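PDB 4F43: protelomerase, which cuts replicated telomere DNA and rejoins the cut strands into covalently closed hairpin ends, as a telomere resolvase of the tyrosine-recombinase type. Local coordinates for a contact of chain A with DNA. Sequence-based numbering; all coordinates share one arbitrary frame.

Site 1: a contact of chain A with DNA. Residues 156, 184-185, 230. With nucleotides of chain B.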
# COMPACT_ATOMS: atom_id res chain seq x y z
N TYR A 156 -3.21 -4.33 -3.19
CA TYR A 156 -4.58 -3.91 -2.96
C TYR A 156 -5.24 -3.52 -4.28
O TYR A 156 -6.35 -3.97 -4.59
CB TYR A 156 -4.64 -2.75 -1.97
CG TYR A 156 -6.03 -2.37 -1.54
CD1 TYR A 156 -6.81 -3.23 -0.78
CD2 TYR A 156 -6.57 -1.14 -1.89
CE1 TYR A 156 -8.09 -2.88 -0.39
CE2 TYR A 156 -7.85 -0.78 -1.50
CZ TYR A 156 -8.60 -1.66 -0.75
OH TYR A 156 -9.87 -1.31 -0.36
N ALA A 184 -4.68 3.89 -5.27
CA ALA A 184 -5.00 3.79 -3.85
C ALA A 184 -4.23 4.84 -3.06
O ALA A 184 -3.34 5.50 -3.60
CB ALA A 184 -4.70 2.40 -3.33
N LYS A 185 -4.58 4.98 -1.78
CA LYS A 185 -3.91 5.90 -0.86
C LYS A 185 -3.99 7.37 -1.29
O LYS A 185 -3.23 8.21 -0.80
CB LYS A 185 -2.44 5.51 -0.67
CG LYS A 185 -2.22 4.11 -0.13
CD LYS A 185 -0.74 3.85 0.11
CE LYS A 185 -0.15 4.88 1.06
NZ LYS A 185 1.33 4.75 1.18
N ILE A 230 -9.70 -2.97 2.89
CA ILE A 230 -8.30 -3.26 3.15
C ILE A 230 -8.10 -4.28 4.28
O ILE A 230 -7.22 -5.14 4.20
CB ILE A 230 -7.49 -1.97 3.44
CG1 ILE A 230 -6.02 -2.29 3.72
CG2 ILE A 230 -8.11 -1.18 4.59
CD1 ILE A 230 -5.32 -2.99 2.58
P DA B 21 -7.43 6.92 6.25
OP1 DA B 21 -8.69 7.13 5.49
OP2 DA B 21 -7.48 6.25 7.57
O5' DA B 21 -6.41 6.12 5.32
C5' DA B 21 -6.25 6.48 3.95
C4' DA B 21 -5.25 5.58 3.24
O4' DA B 21 -3.99 5.62 3.94
C3' DA B 21 -5.63 4.10 3.17
O3' DA B 21 -5.05 3.52 2.01
C2' DA B 21 -4.95 3.55 4.42
C1' DA B 21 -3.64 4.31 4.34
N9 DA B 21 -2.90 4.39 5.59
C8 DA B 21 -3.37 4.69 6.84
N7 DA B 21 -2.45 4.69 7.77
C5 DA B 21 -1.28 4.38 7.08
C6 DA B 21 0.06 4.22 7.48
N6 DA B 21 0.51 4.36 8.73
N1 DA B 21 0.95 3.91 6.51
C2 DA B 21 0.54 3.76 5.25
N3 DA B 21 -0.68 3.88 4.76
C4 DA B 21 -1.55 4.19 5.74
P DT B 22 -5.97 2.70 0.97
OP1 DT B 22 -6.47 3.65 -0.04
OP2 DT B 22 -6.93 1.89 1.76
O5' DT B 22 -4.94 1.70 0.27
C5' DT B 22 -4.53 0.49 0.91
C4' DT B 22 -3.04 0.49 1.19
O4' DT B 22 -2.80 1.16 2.45
C3' DT B 22 -2.41 -0.88 1.38
O3' DT B 22 -1.93 -1.39 0.13
C2' DT B 22 -1.25 -0.62 2.33
C1' DT B 22 -1.53 0.75 2.93
N1 DT B 22 -1.53 0.75 4.42
C2 DT B 22 -0.33 0.63 5.08
O2 DT B 22 0.75 0.52 4.52
N3 DT B 22 -0.42 0.64 6.45
C4 DT B 22 -1.57 0.76 7.21
O4 DT B 22 -1.54 0.76 8.44
C5 DT B 22 -2.79 0.88 6.46
C7 DT B 22 -4.11 1.02 7.17
C6 DT B 22 -2.71 0.87 5.12
O HOH W 1 2.25 1.76 1.93

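Site 2: a contact of chain A with DNA. Residues 185, 187, 300, 304. With nucleotides of chain B.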
# COMPACT_ATOMS: atom_id res chain seq x y z
N LYS A 185 -4.58 4.98 -1.78
CA LYS A 185 -3.91 5.90 -0.86
C LYS A 185 -3.99 7.37 -1.29
O LYS A 185 -3.23 8.21 -0.80
CB LYS A 185 -2.44 5.51 -0.67
CG LYS A 185 -2.22 4.11 -0.13
CD LYS A 185 -0.74 3.85 0.11
CE LYS A 185 -0.15 4.88 1.06
NZ LYS A 185 1.33 4.75 1.18
N LYS A 187 -6.61 9.41 -0.89
CA LYS A 187 -7.40 10.18 0.07
C LYS A 187 -8.23 11.27 -0.61
O LYS A 187 -8.57 12.28 0.02
CB LYS A 187 -6.51 10.77 1.17
CG LYS A 187 -6.01 9.74 2.17
CD LYS A 187 -5.04 10.35 3.17
CE LYS A 187 -3.72 10.71 2.50
NZ LYS A 187 -2.72 11.21 3.49
N THR A 300 8.16 11.61 -2.98
CA THR A 300 7.61 10.30 -2.65
C THR A 300 8.35 9.21 -3.42
O THR A 300 8.48 8.08 -2.95
CB THR A 300 6.10 10.24 -2.94
OG1 THR A 300 5.42 11.27 -2.21
CG2 THR A 300 5.52 8.89 -2.54
N TYR A 304 11.20 4.79 -3.54
CA TYR A 304 11.14 3.69 -4.50
C TYR A 304 12.49 3.39 -5.15
O TYR A 304 12.59 2.51 -6.01
CB TYR A 304 10.10 3.98 -5.59
CG TYR A 304 8.67 3.91 -5.10
CD1 TYR A 304 7.97 2.71 -5.12
CD2 TYR A 304 8.03 5.04 -4.61
CE1 TYR A 304 6.67 2.64 -4.67
CE2 TYR A 304 6.72 4.98 -4.16
CZ TYR A 304 6.05 3.78 -4.19
OH TYR A 304 4.75 3.72 -3.74
P DA B 13 8.46 1.60 1.41
OP1 DA B 13 8.50 0.50 0.41
OP2 DA B 13 9.70 2.31 1.76
O5' DA B 13 7.39 2.68 0.92
C5' DA B 13 6.03 2.29 0.73
C4' DA B 13 5.20 3.49 0.30
O4' DA B 13 4.53 4.05 1.45
C3' DA B 13 5.99 4.63 -0.33
O3' DA B 13 5.22 5.23 -1.36
C2' DA B 13 6.19 5.59 0.84
C1' DA B 13 4.86 5.42 1.57
N9 DA B 13 4.91 5.76 2.99
C8 DA B 13 5.99 5.74 3.82
N7 DA B 13 5.71 6.09 5.06
C5 DA B 13 4.35 6.36 5.03
C6 DA B 13 3.43 6.79 6.01
N6 DA B 13 3.76 7.03 7.29
N1 DA B 13 2.15 6.96 5.63
C2 DA B 13 1.81 6.72 4.36
N3 DA B 13 2.57 6.32 3.35
C4 DA B 13 3.84 6.16 3.76
O5' DT B 14 2.46 5.45 -1.30
C5' DT B 14 2.39 6.70 -1.97
C4' DT B 14 1.35 7.60 -1.33
O4' DT B 14 1.63 7.72 0.09
C3' DT B 14 1.30 9.01 -1.89
O3' DT B 14 -0.03 9.33 -2.27
C2' DT B 14 1.79 9.90 -0.75
C1' DT B 14 1.46 9.07 0.48
N1 DT B 14 2.35 9.33 1.64
C2 DT B 14 1.80 9.68 2.84
O2 DT B 14 0.60 9.79 3.01
N3 DT B 14 2.70 9.89 3.85
C4 DT B 14 4.08 9.79 3.77
O4 DT B 14 4.80 10.01 4.74
C5 DT B 14 4.60 9.42 2.48
C7 DT B 14 6.07 9.28 2.27
C6 DT B 14 3.72 9.21 1.49
P DA B 21 -7.43 6.92 6.25
OP1 DA B 21 -8.69 7.13 5.49
OP2 DA B 21 -7.48 6.25 7.57
O5' DA B 21 -6.41 6.12 5.32
C5' DA B 21 -6.25 6.48 3.95
C4' DA B 21 -5.25 5.58 3.24
O4' DA B 21 -3.99 5.62 3.94
C3' DA B 21 -5.63 4.10 3.17
O3' DA B 21 -5.05 3.52 2.01
C2' DA B 21 -4.95 3.55 4.42
C1' DA B 21 -3.64 4.31 4.34
N9 DA B 21 -2.90 4.39 5.59
C8 DA B 21 -3.37 4.69 6.84
N7 DA B 21 -2.45 4.69 7.77
C5 DA B 21 -1.28 4.38 7.08
C6 DA B 21 0.06 4.22 7.48
N6 DA B 21 0.51 4.36 8.73
N1 DA B 21 0.95 3.91 6.51
C2 DA B 21 0.54 3.76 5.25
N3 DA B 21 -0.68 3.88 4.76
C4 DA B 21 -1.55 4.19 5.74
O HOH W 2 2.25 1.76 1.93

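Site 1: a contact of chain A with DNA
The backbone N of Lys185 donates a hydrogen bond of 2.9 Å to OP1 of the DT22 phosphate, bending moderately (155° at the hydrogen). The methyl of Ala184 comes up beside the same phosphate, its CB 3.7 Å from the ester oxygen O5' of DT22. Lys185 takes up a left-handed backbone conformation, and its CG stands beside its own N (chi1 -59°), which brings amide and side chain to the same stretch of backbone. CG brushes O3' of DA21 and the C4' side of the DT22 sugar, and the chain then runs on along the minor-groove side, where CE passes 3.9 Å from N3 of the DA21 base. The side-chain amine NZ reaches O2 of DT22 through a water, a link with legs of 3.2 Å from NZ to the water and from the water to O2.

Carbon contacts flank the DT22 sugar. Tyr156 presents a ring face: C5' of DT22 stands almost directly over CD2, at 3.8 Å. Over the same face lies CD1 of Ile230, the tip of a side chain whose CG1 branch extends anti to its backbone N (chi1 180°). This methyl fills the corner between the ring and the deoxyribose, 3.8 Å from C3' of DT22. The amide bond and carbon contacts address phosphate and sugar and probably depend little on base sequence, though the water link touches the base.

All four residues belong to the telomere resolvase catalytic domain. Tyr156 lies near the start of helix 155-161 and Ile230 opens helix 230-248, while Ala184 and Lys185 sit in the loop between strands 177-180 and 198-201.

Site 2: a contact of chain A with DNA
Tyr304, at the end of the 3-10 helix 300-304, meets DA13 at a break in the strand, where no phosphate is modelled between O3' of DA13 and O5' of DT14; Lys185, from the loop between strands 177-180 and 198-201, comes in through the minor groove. This is the active site of a tyrosine-recombinase-type catalytic domain, with Tyr304 as the nucleophile. Its phenol OH is hydrogen-bonded to O3' of DA13 at 2.9 Å, rather than linked to a phosphate. That oxygen lies out of the ring plane and off to the CE2 side, rather than straight beyond the hydroxyl. O3' of DA13 in turn donates to O5' of DT14 at 2.8 Å.

Lys185 bends at chi3 (57°), swinging its amino group into this junction. NZ donates to O5' of DT14 at 2.8 Å, to N3 on the sugar edge of DA13 at 3.0 Å and, more loosely, to the ring oxygen O4' of DT14 at 3.2 Å. A water also links NZ to O4' of DA13. Its place beside O5' is consistent with the general-acid role towards a leaving 5'-oxygen that the family suggests; the structure alone does not show it.

Thr300 turns its methyl CG2 to the junction, 3.9 Å from C5' of DT14. Two residues on from Lys185 in the same loop, Lys187 lays CG against C5' of DA21, 3.7 Å away, and extends NZ towards the DT14 base, approaching O2 without a hydrogen bond.

Sites 1 and 2 lie about 10 Å apart, measured between the centres of their C-alpha atoms, and share Lys185 and nucleotide DA21. The division of labour within that lysine joins them: its backbone anchors the strand at site 1, while its amino group works at the strand break of site 2. One water serves both sites, connecting the same NZ to O2 of DT22 in site 1 and O4' of DA13 in site 2. Backbone gripping at site 1 may therefore help set the register of the DNA against the nucleophile at site 2, with the loop after strand 177-180 spanning the two.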